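Local coordinates for endosialidase (Enterobacteria phage phi92, PDB 4HIZ), which hydrolyses internal alpha-2,8 and alpha-2,9 linkages of polysialic acid and probably lets the phage pass the capsule of its bacterial host, at residues A[74-79]-A[115-120]; A[124-129]-A[517-522]; A[337-342]-A[359-364]; A[319-324]-A[350-355]. All coordinates share one frame; numbering follows the deposited sequence.

Contact 1: A[74-79]-A[115-120]. With CA (calcium ion), chain B.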
# COMPACT_ATOMS: atom_id res chain seq x y z
N THR A 74 6.78 -15.63 9.81
CA THR A 74 6.15 -14.66 8.93
C THR A 74 6.16 -13.32 9.63
O THR A 74 5.89 -13.26 10.84
CB THR A 74 4.65 -15.08 8.67
OG1 THR A 74 4.64 -16.31 7.93
CG2 THR A 74 3.89 -14.00 7.85
N LYS A 75 6.45 -12.23 8.92
CA LYS A 75 6.30 -10.88 9.50
C LYS A 75 4.84 -10.46 9.37
O LYS A 75 4.27 -10.62 8.29
CB LYS A 75 7.21 -9.89 8.73
CG LYS A 75 7.22 -8.51 9.38
CD LYS A 75 8.33 -7.63 8.74
CE LYS A 75 8.43 -6.29 9.52
NZ LYS A 75 9.59 -5.48 8.96
N ILE A 76 4.22 -9.96 10.44
CA ILE A 76 2.75 -9.74 10.41
C ILE A 76 2.31 -8.29 10.63
O ILE A 76 1.15 -7.98 10.42
CB ILE A 76 1.99 -10.67 11.40
CG1 ILE A 76 2.16 -10.18 12.87
CG2 ILE A 76 2.49 -12.14 11.22
CD1 ILE A 76 1.22 -11.00 13.84
N THR A 77 3.21 -7.41 11.10
CA THR A 77 2.94 -5.98 11.02
C THR A 77 4.07 -5.28 10.30
O THR A 77 5.22 -5.77 10.29
CB THR A 77 2.73 -5.24 12.40
OG1 THR A 77 3.95 -5.23 13.17
CG2 THR A 77 1.67 -5.95 13.20
N ASP A 78 3.73 -4.16 9.69
CA ASP A 78 4.79 -3.35 9.06
C ASP A 78 4.32 -1.92 9.02
O ASP A 78 3.99 -1.38 7.96
CB ASP A 78 5.13 -3.90 7.67
CG ASP A 78 6.35 -3.23 7.05
OD1 ASP A 78 7.13 -2.54 7.78
OD2 ASP A 78 6.55 -3.46 5.84
N THR A 79 4.36 -1.26 10.19
CA THR A 79 3.94 0.14 10.27
C THR A 79 5.02 0.90 11.04
O THR A 79 5.86 0.28 11.72
CB THR A 79 2.54 0.32 10.97
OG1 THR A 79 2.73 0.80 12.31
CG2 THR A 79 1.70 -0.98 10.98
N ALA A 115 -4.40 -2.51 20.32
CA ALA A 115 -4.83 -2.74 18.93
C ALA A 115 -4.81 -4.22 18.63
O ALA A 115 -4.34 -5.00 19.44
CB ALA A 115 -3.79 -2.03 18.01
N TRP A 116 -5.27 -4.63 17.46
CA TRP A 116 -4.94 -5.98 17.03
C TRP A 116 -4.77 -6.02 15.53
O TRP A 116 -5.19 -5.10 14.82
CB TRP A 116 -5.98 -7.03 17.47
CG TRP A 116 -7.44 -6.86 16.98
CD1 TRP A 116 -7.89 -6.35 15.77
CD2 TRP A 116 -8.61 -7.26 17.71
NE1 TRP A 116 -9.28 -6.41 15.72
CE2 TRP A 116 -9.74 -6.94 16.91
CE3 TRP A 116 -8.80 -7.83 18.98
CZ2 TRP A 116 -11.04 -7.20 17.34
CZ3 TRP A 116 -10.10 -8.10 19.40
CH2 TRP A 116 -11.20 -7.77 18.59
N VAL A 117 -4.08 -7.06 15.08
CA VAL A 117 -4.19 -7.49 13.68
C VAL A 117 -4.73 -8.91 13.68
O VAL A 117 -4.65 -9.63 14.71
CB VAL A 117 -2.84 -7.42 12.87
CG1 VAL A 117 -2.38 -5.94 12.71
CG2 VAL A 117 -1.75 -8.28 13.56
N LYS A 118 -5.29 -9.34 12.55
CA LYS A 118 -6.00 -10.62 12.50
C LYS A 118 -5.62 -11.36 11.25
O LYS A 118 -5.25 -10.72 10.24
CB LYS A 118 -7.52 -10.38 12.43
CG LYS A 118 -8.07 -9.40 13.47
CD LYS A 118 -9.61 -9.27 13.34
CE LYS A 118 -10.01 -8.66 11.99
NZ LYS A 118 -11.46 -8.17 11.99
N SER A 119 -5.72 -12.69 11.28
CA SER A 119 -5.53 -13.49 10.05
C SER A 119 -6.73 -14.34 9.80
O SER A 119 -7.13 -15.13 10.68
CB SER A 119 -4.30 -14.40 10.14
OG SER A 119 -4.21 -15.14 8.90
N GLY A 120 -7.27 -14.23 8.60
CA GLY A 120 -8.34 -15.09 8.12
C GLY A 120 -7.88 -16.25 7.24
O GLY A 120 -8.72 -16.92 6.63
CA CA B . 7.35 -0.53 13.41

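Contact 2: A[124-129]-A[517-522]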
# COMPACT_ATOMS: atom_id res chain seq x y z
N GLN A 124 -1.30 -16.82 7.19
CA GLN A 124 -0.47 -16.46 6.04
C GLN A 124 -0.43 -14.96 5.83
O GLN A 124 0.64 -14.42 5.53
CB GLN A 124 -1.05 -17.11 4.76
CG GLN A 124 -0.95 -18.61 4.84
CD GLN A 124 -1.43 -19.25 3.54
OE1 GLN A 124 -0.66 -19.34 2.58
NE2 GLN A 124 -2.71 -19.66 3.50
N THR A 125 -1.58 -14.29 5.95
CA THR A 125 -1.65 -12.84 5.76
C THR A 125 -2.47 -12.21 6.86
O THR A 125 -3.34 -12.86 7.46
CB THR A 125 -2.25 -12.39 4.39
OG1 THR A 125 -3.66 -12.68 4.34
CG2 THR A 125 -1.52 -13.06 3.20
N TRP A 126 -2.14 -10.94 7.16
CA TRP A 126 -2.62 -10.28 8.37
C TRP A 126 -3.14 -8.90 8.02
O TRP A 126 -2.57 -8.18 7.17
CB TRP A 126 -1.49 -10.21 9.39
CG TRP A 126 -1.06 -11.56 9.83
CD1 TRP A 126 -0.26 -12.43 9.13
CD2 TRP A 126 -1.43 -12.23 11.03
NE1 TRP A 126 -0.10 -13.60 9.84
CE2 TRP A 126 -0.80 -13.50 11.01
CE3 TRP A 126 -2.23 -11.88 12.13
CZ2 TRP A 126 -0.92 -14.41 12.04
CZ3 TRP A 126 -2.37 -12.80 13.16
CH2 TRP A 126 -1.73 -14.06 13.11
N SER A 127 -4.25 -8.54 8.67
CA SER A 127 -4.98 -7.31 8.42
C SER A 127 -4.26 -6.06 8.91
O SER A 127 -3.22 -6.13 9.61
CB SER A 127 -6.33 -7.37 9.14
OG SER A 127 -6.13 -7.39 10.59
N MET A 128 -4.82 -4.89 8.56
CA MET A 128 -4.29 -3.63 9.06
C MET A 128 -4.55 -3.57 10.57
O MET A 128 -5.49 -4.22 11.06
CB MET A 128 -4.97 -2.44 8.37
CG MET A 128 -6.43 -2.26 8.78
SD MET A 128 -7.29 -0.92 7.94
CE MET A 128 -7.68 -1.73 6.37
N PRO A 129 -3.74 -2.81 11.31
CA PRO A 129 -4.08 -2.68 12.73
C PRO A 129 -5.43 -2.01 12.94
O PRO A 129 -5.80 -1.07 12.22
CB PRO A 129 -2.98 -1.74 13.28
CG PRO A 129 -1.85 -1.85 12.33
CD PRO A 129 -2.52 -2.07 10.95
N LEU A 517 5.74 -7.06 14.52
CA LEU A 517 5.40 -8.41 15.01
C LEU A 517 5.65 -9.48 13.97
O LEU A 517 5.57 -9.21 12.75
CB LEU A 517 3.91 -8.47 15.43
CG LEU A 517 3.50 -7.40 16.43
CD1 LEU A 517 2.00 -7.56 16.72
CD2 LEU A 517 4.31 -7.52 17.75
N TYR A 518 5.95 -10.68 14.45
CA TYR A 518 6.21 -11.87 13.65
C TYR A 518 5.40 -13.03 14.21
O TYR A 518 5.05 -13.03 15.40
CB TYR A 518 7.71 -12.24 13.71
CG TYR A 518 8.58 -11.15 13.08
CD1 TYR A 518 8.91 -9.99 13.81
CD2 TYR A 518 9.03 -11.28 11.77
CE1 TYR A 518 9.68 -8.98 13.24
CE2 TYR A 518 9.83 -10.27 11.18
CZ TYR A 518 10.11 -9.13 11.90
OH TYR A 518 10.87 -8.11 11.34
N SER A 519 5.11 -14.01 13.35
CA SER A 519 4.42 -15.23 13.78
C SER A 519 5.22 -16.45 13.34
O SER A 519 5.51 -16.61 12.13
CB SER A 519 3.05 -15.25 13.13
OG SER A 519 2.41 -16.50 13.34
N TYR A 520 5.61 -17.29 14.31
CA TYR A 520 6.25 -18.55 13.99
C TYR A 520 5.15 -19.60 14.03
O TYR A 520 4.55 -19.87 15.10
CB TYR A 520 7.33 -18.88 15.02
CG TYR A 520 8.07 -20.15 14.72
CD1 TYR A 520 9.14 -20.16 13.81
CD2 TYR A 520 7.71 -21.35 15.33
CE1 TYR A 520 9.84 -21.36 13.54
CE2 TYR A 520 8.40 -22.53 15.07
CZ TYR A 520 9.46 -22.54 14.20
OH TYR A 520 10.12 -23.74 13.99
N ARG A 521 4.84 -20.18 12.86
CA ARG A 521 3.70 -21.10 12.74
C ARG A 521 4.29 -22.51 12.64
O ARG A 521 5.05 -22.83 11.70
CB ARG A 521 2.89 -20.78 11.48
CG ARG A 521 1.69 -21.72 11.35
CD ARG A 521 0.83 -21.41 10.08
NE ARG A 521 1.41 -21.94 8.85
CZ ARG A 521 0.72 -22.00 7.70
NH1 ARG A 521 -0.50 -21.49 7.62
NH2 ARG A 521 1.29 -22.53 6.61
N LEU A 522 3.94 -23.33 13.64
CA LEU A 522 4.54 -24.66 13.84
C LEU A 522 3.49 -25.76 13.67
O LEU A 522 2.41 -25.75 14.33
CB LEU A 522 5.14 -24.75 15.27
CG LEU A 522 5.69 -26.14 15.64
CD1 LEU A 522 6.91 -26.49 14.79
CD2 LEU A 522 6.10 -26.15 17.13

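Contact 3: A[337-342]-A[359-364]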
# COMPACT_ATOMS: atom_id res chain seq x y z
N ARG A 337 -4.43 -15.22 44.14
CA ARG A 337 -3.83 -16.50 44.52
C ARG A 337 -2.38 -16.51 44.08
O ARG A 337 -2.10 -16.43 42.87
CB ARG A 337 -4.62 -17.65 43.88
CG ARG A 337 -6.07 -17.72 44.44
CD ARG A 337 -6.94 -18.70 43.72
NE ARG A 337 -8.28 -18.69 44.34
CZ ARG A 337 -9.24 -19.55 44.06
NH1 ARG A 337 -9.04 -20.52 43.19
NH2 ARG A 337 -10.41 -19.46 44.70
N THR A 338 -1.46 -16.57 45.04
CA THR A 338 -0.04 -16.35 44.70
C THR A 338 0.79 -17.63 44.73
O THR A 338 0.42 -18.62 45.41
CB THR A 338 0.62 -15.34 45.67
OG1 THR A 338 0.49 -15.79 47.01
CG2 THR A 338 -0.05 -13.96 45.53
N ILE A 339 1.90 -17.61 44.00
CA ILE A 339 2.88 -18.68 44.12
C ILE A 339 3.80 -18.35 45.30
O ILE A 339 3.76 -17.24 45.85
CB ILE A 339 3.69 -18.84 42.80
CG1 ILE A 339 4.60 -17.63 42.54
CG2 ILE A 339 2.73 -19.09 41.64
CD1 ILE A 339 5.58 -17.87 41.34
N SER A 340 4.59 -19.33 45.71
CA SER A 340 5.48 -19.19 46.87
C SER A 340 6.51 -18.09 46.69
O SER A 340 6.96 -17.84 45.56
CB SER A 340 6.21 -20.52 47.11
OG SER A 340 5.29 -21.58 47.32
N GLN A 341 6.94 -17.48 47.79
CA GLN A 341 7.90 -16.39 47.73
C GLN A 341 9.19 -16.80 47.02
O GLN A 341 9.79 -16.00 46.27
CB GLN A 341 8.22 -15.92 49.17
CG GLN A 341 8.95 -14.58 49.17
CD GLN A 341 8.03 -13.49 48.68
OE1 GLN A 341 6.98 -13.24 49.29
NE2 GLN A 341 8.40 -12.85 47.58
N GLU A 342 9.61 -18.04 47.25
CA GLU A 342 10.84 -18.58 46.66
C GLU A 342 10.87 -18.38 45.14
O GLU A 342 11.93 -18.12 44.55
CB GLU A 342 10.95 -20.07 46.98
CG GLU A 342 12.10 -20.78 46.32
CD GLU A 342 12.28 -22.22 46.79
OE1 GLU A 342 11.42 -22.71 47.56
OE2 GLU A 342 13.27 -22.86 46.39
N LEU A 359 -3.96 -26.00 36.01
CA LEU A 359 -3.55 -24.66 35.62
C LEU A 359 -2.02 -24.68 35.55
O LEU A 359 -1.37 -25.03 36.52
CB LEU A 359 -4.02 -23.68 36.73
CG LEU A 359 -3.68 -22.20 36.50
CD1 LEU A 359 -4.28 -21.70 35.15
CD2 LEU A 359 -4.24 -21.40 37.71
N TYR A 360 -1.46 -24.31 34.40
CA TYR A 360 0.01 -24.22 34.22
C TYR A 360 0.41 -22.76 34.20
O TYR A 360 -0.34 -21.90 33.75
CB TYR A 360 0.38 -24.86 32.85
CG TYR A 360 0.02 -26.33 32.80
CD1 TYR A 360 0.88 -27.29 33.33
CD2 TYR A 360 -1.20 -26.75 32.24
CE1 TYR A 360 0.55 -28.66 33.31
CE2 TYR A 360 -1.54 -28.10 32.19
CZ TYR A 360 -0.66 -29.05 32.73
OH TYR A 360 -0.98 -30.38 32.70
N LEU A 361 1.61 -22.49 34.72
CA LEU A 361 2.11 -21.12 34.83
C LEU A 361 3.60 -21.11 34.55
O LEU A 361 4.33 -22.01 34.98
CB LEU A 361 1.82 -20.60 36.26
CG LEU A 361 2.34 -19.19 36.64
CD1 LEU A 361 1.44 -18.54 37.71
CD2 LEU A 361 3.78 -19.20 37.17
N THR A 362 4.07 -20.12 33.78
CA THR A 362 5.53 -19.89 33.71
C THR A 362 5.82 -18.48 34.13
O THR A 362 4.98 -17.59 33.96
CB THR A 362 6.05 -19.99 32.25
OG1 THR A 362 5.37 -19.03 31.44
CG2 THR A 362 5.84 -21.38 31.69
N THR A 363 7.03 -18.23 34.67
CA THR A 363 7.38 -16.87 35.04
C THR A 363 8.49 -16.37 34.15
O THR A 363 9.22 -17.15 33.53
CB THR A 363 7.93 -16.78 36.50
OG1 THR A 363 9.09 -17.62 36.61
CG2 THR A 363 6.89 -17.25 37.53
N ARG A 364 8.59 -15.05 34.10
CA ARG A 364 9.77 -14.36 33.58
C ARG A 364 10.76 -14.13 34.73
O ARG A 364 10.38 -13.61 35.78
CB ARG A 364 9.35 -12.98 33.09
CG ARG A 364 10.53 -12.05 32.72
CD ARG A 364 9.97 -10.80 32.07
NE ARG A 364 10.97 -9.75 32.00
CZ ARG A 364 10.80 -8.60 31.36
NH1 ARG A 364 9.67 -8.34 30.73
NH2 ARG A 364 11.79 -7.71 31.35

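Contact 4: A[319-324]-A[350-355]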
# COMPACT_ATOMS: atom_id res chain seq x y z
N LEU A 319 3.49 -12.74 43.03
CA LEU A 319 3.18 -13.09 41.64
C LEU A 319 2.11 -14.16 41.71
O LEU A 319 2.17 -15.07 42.56
CB LEU A 319 4.44 -13.65 41.00
CG LEU A 319 4.30 -14.01 39.51
CD1 LEU A 319 5.62 -13.75 38.73
CD2 LEU A 319 3.84 -15.46 39.30
N GLY A 320 1.12 -14.08 40.83
CA GLY A 320 0.14 -15.16 40.82
C GLY A 320 -0.98 -14.83 39.87
O GLY A 320 -0.74 -14.31 38.77
N ILE A 321 -2.21 -15.13 40.31
CA ILE A 321 -3.37 -14.92 39.45
C ILE A 321 -4.44 -14.11 40.17
O ILE A 321 -4.54 -14.13 41.39
CB ILE A 321 -3.96 -16.25 38.96
CG1 ILE A 321 -4.61 -17.05 40.12
CG2 ILE A 321 -2.86 -17.08 38.23
CD1 ILE A 321 -5.27 -18.35 39.64
N LEU A 322 -5.25 -13.40 39.38
CA LEU A 322 -6.52 -12.89 39.87
C LEU A 322 -7.56 -13.87 39.37
O LEU A 322 -7.75 -14.03 38.15
CB LEU A 322 -6.79 -11.50 39.30
CG LEU A 322 -5.64 -10.48 39.51
CD1 LEU A 322 -6.05 -9.14 38.93
CD2 LEU A 322 -5.26 -10.32 41.01
N TYR A 323 -8.25 -14.52 40.30
CA TYR A 323 -9.21 -15.56 39.96
C TYR A 323 -10.64 -15.01 40.05
O TYR A 323 -11.07 -14.55 41.11
CB TYR A 323 -9.01 -16.77 40.90
CG TYR A 323 -10.10 -17.80 40.78
CD1 TYR A 323 -10.06 -18.79 39.82
CD2 TYR A 323 -11.18 -17.77 41.65
CE1 TYR A 323 -11.09 -19.72 39.73
CE2 TYR A 323 -12.20 -18.68 41.56
CZ TYR A 323 -12.16 -19.65 40.61
OH TYR A 323 -13.23 -20.55 40.57
N PHE A 324 -11.36 -15.04 38.93
CA PHE A 324 -12.71 -14.48 38.84
C PHE A 324 -13.68 -15.65 38.79
O PHE A 324 -13.70 -16.43 37.84
CB PHE A 324 -12.87 -13.70 37.53
CG PHE A 324 -12.12 -12.41 37.48
CD1 PHE A 324 -10.73 -12.39 37.27
CD2 PHE A 324 -12.81 -11.21 37.62
CE1 PHE A 324 -10.05 -11.18 37.21
CE2 PHE A 324 -12.13 -9.98 37.55
CZ PHE A 324 -10.74 -9.98 37.32
N PRO A 350 3.63 -13.67 34.65
CA PRO A 350 3.25 -15.07 34.47
C PRO A 350 2.41 -15.30 33.21
O PRO A 350 1.50 -14.52 32.94
CB PRO A 350 2.39 -15.37 35.71
CG PRO A 350 1.83 -14.00 36.10
CD PRO A 350 2.99 -13.05 35.83
N CYS A 351 2.72 -16.36 32.47
CA CYS A 351 1.82 -16.81 31.41
C CYS A 351 1.05 -17.95 32.05
O CYS A 351 1.65 -18.84 32.68
CB CYS A 351 2.59 -17.34 30.21
SG CYS A 351 3.41 -16.00 29.26
N ILE A 352 -0.27 -17.92 31.90
CA ILE A 352 -1.08 -18.96 32.54
C ILE A 352 -2.05 -19.59 31.54
O ILE A 352 -2.64 -18.88 30.72
CB ILE A 352 -1.89 -18.42 33.74
CG1 ILE A 352 -2.72 -17.18 33.36
CG2 ILE A 352 -0.95 -18.07 34.88
CD1 ILE A 352 -3.68 -16.71 34.49
N LYS A 353 -2.19 -20.91 31.60
CA LYS A 353 -3.14 -21.62 30.73
C LYS A 353 -3.74 -22.80 31.49
O LYS A 353 -3.03 -23.56 32.13
CB LYS A 353 -2.47 -22.11 29.45
CG LYS A 353 -2.01 -20.97 28.50
CD LYS A 353 -3.23 -20.21 27.93
CE LYS A 353 -2.82 -18.90 27.18
NZ LYS A 353 -2.08 -17.94 28.14
N TYR A 354 -5.05 -22.94 31.38
CA TYR A 354 -5.77 -24.05 32.02
C TYR A 354 -6.11 -25.10 30.98
O TYR A 354 -6.69 -24.78 29.93
CB TYR A 354 -7.03 -23.48 32.65
CG TYR A 354 -7.90 -24.44 33.40
CD1 TYR A 354 -7.63 -24.77 34.73
CD2 TYR A 354 -9.04 -24.97 32.81
CE1 TYR A 354 -8.48 -25.63 35.44
CE2 TYR A 354 -9.87 -25.83 33.52
CZ TYR A 354 -9.58 -26.15 34.82
OH TYR A 354 -10.44 -26.99 35.52
N TYR A 355 -5.77 -26.36 31.28
CA TYR A 355 -6.15 -27.48 30.42
C TYR A 355 -6.59 -28.65 31.27
O TYR A 355 -5.83 -29.12 32.12
CB TYR A 355 -4.95 -27.97 29.62
CG TYR A 355 -4.41 -27.00 28.62
CD1 TYR A 355 -4.96 -26.92 27.35
CD2 TYR A 355 -3.33 -26.19 28.94
CE1 TYR A 355 -4.44 -26.05 26.40
CE2 TYR A 355 -2.80 -25.32 28.00
CZ TYR A 355 -3.37 -25.25 26.73
OH TYR A 355 -2.86 -24.41 25.78

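Contact 1: A[74-79]-A[115-120]
Val117 carries this contact: its two methyls lie against Ile76 and Thr77. CG2 lies 4.0 Å from Ile76 CD1, where the two side chains cross obliquely, and 4.2 Å from Thr77 CG2. CG1 comes within 4.1 Å of Thr77 CG2, and there the side chains run at about a right angle. The first torsion of Val117, -66°, sets CG1 beside its own backbone N and CG2 between N and the carbonyl carbon, which turns both methyls toward the other segment. Ile76 reaches across because its chain is extended from CG1 to CD1 (chi2 172°). A branched valine suits a strand and fills this buried spot compactly, while the longer isoleucine helps span the gap between backbones that come nearest at Thr77 CA and Val117 CA, 7.8 Å apart. Thr77 serves two surroundings at once: its methyl joins the apolar patch, and its OG1 is hydrogen-bonded to Asp516 OD1 and to the backbone N of Leu517. The other carboxylate oxygen of Asp516 binds a calcium ion that Thr79 O also ligates at 2.4 Å, together with the carbonyl oxygens of Phe81, His513 and Ala515. Strand 71-75 pairs with strand 516-523, so strands from the beginning and the end of the propeller share one sheet, and Val117 packs the following blade against it: the velcro-like closure of a beta-propeller.

Contact 2: A[124-129]-A[517-522]
Gln124 NE2 is gripped by two carbonyl oxygens, that of Asp121 and, more weakly, that of Arg532, and with OE1 bonded to the backbone N of Phe534 the amide is fixed at both ends. The aliphatic part of the same side chain then lies against Arg521, with CG 4.0 Å from NH1. Gln124 and Trp126 belong to an Asp box, the Ser-x-Asp-x-Gly-x-Thr-Trp hairpin turn of sialidase propellers, here packed on strand 516-523 of the adjoining sheet. A long polar residue suits the turn, for its methylenes can pack while its amide ties down backbone groups. The amide and guanidinium planes are 39° apart, so the two groups are neither stacked nor perpendicular. A bend at chi3 (78°) turns the head of Arg521, whose NH1 is hydrogen-bonded to Asp122 O and whose NH2 forms a salt bridge with Asp533. Further along the strand, Ser519 is small enough to admit the indole of Trp126, the large apolar residue that ends the box and is buried also against Ile76, Ala99 and Ile487. The meeting is oblique: Ser519 OG, anti to its own backbone N (chi1 171°), stands 4.1 Å from Trp126 CZ2.

Contact 3: A[337-342]-A[359-364]
Two successive blades of the beta-propeller are joined where Ile339, following Thr338 in the edge segment of one, presses on Leu361 and Thr363 of strand 358-365 in the next. The CG2 methyl of Ile339, beside the backbone N, lies 4.2 Å from Leu361 CD1. The longer arm, extended to its end (chi2 171°), carries CD1 to within 4.1 Å of Thr363 CG2. Both pairs of side chains meet at a slant, and the partners are two residues apart on one strand, hence on the same face of it. Isoleucine fits because its branching at CB gives one side chain two methyl ends, CG2 near the backbone and CD1 farther out. Threonine fits because its methyl can face the apolar layer while its OG1 is hydrogen-bonded to the backbone N of Thr374 on the adjacent strand. Trp385, the tryptophan closing an Asp box in this second blade, touches both Ile339 and Leu361 and so extends the same buried layer. Ile339 is backbone-bonded to Leu319 of strand 318-324, and after Ser340 at the N-cap position the short helix 341-344 leads the chain into strand 347-355, which is the neighbour of strand 358-365.

Contact 4: A[319-324]-A[350-355]
Leu319 reaches across to Pro350, and its side chain can be followed outward. From CB the chain runs to CG, which, set anti to the backbone N (chi1 -177°), already lies 4.0 Å from Pro350 CD. The fork then divides its partners: CD1 stays at the same ring carbon, Pro350 CD, also at 4.0 Å, while CD2 passes on to the far part of the ring and comes within 3.9 Å of Pro350 CB. A compact proline ring offers a rigid apolar surface here, and a leucine has two methyls to spread over it. Gly320 meets the ring with backbone instead, its O 3.7 Å from Pro350 CG, and its phi of 174° is unfavourable for residues with a side chain. These strands belong to successive blades of the propeller and pack through their side chains, with no hydrogen bond between the two segments. The axes of the two short segments approach to 8.2 Å, with the chain directions 46° apart. Beyond the glycine the packing resumes as Ile321 crosses Ile352 at a slant, its CG2 lying 3.8 Å from Ile352 CD1. Beta-branched residues are at home in both strands, and Leu361 and Ala306 extend the apolar surroundings of Ile352. The backbone of Ile352 has a polar task as well: Lys353 NZ donates to Ile352 O at 2.8 Å from above the carbonyl plane, while forming a salt bridge with Asp88.

In the fold
All four contacts lie between blades of a six-bladed propeller, as in other sialidases. Contacts 1 and 2, with centres 5 Å apart, join the sheet holding strands 71-75 and 516-523 to the blade of strand 113-119, where the ring closes. Contacts 3 and 4, with centres 8 Å apart, join the sheet of strands 318-324 and 335-338 to that of strands 347-355 and 358-365; their segments alternate along the chain. The pairs are 26 to 31 Å apart between centres and do not touch. Contact 2 joins an early blade to the late strand 516-523, so contacts 3 and 4 fall within its span; contacts 1 and 2 both touch a second subunit of the trimer, and contact 1 a third as well.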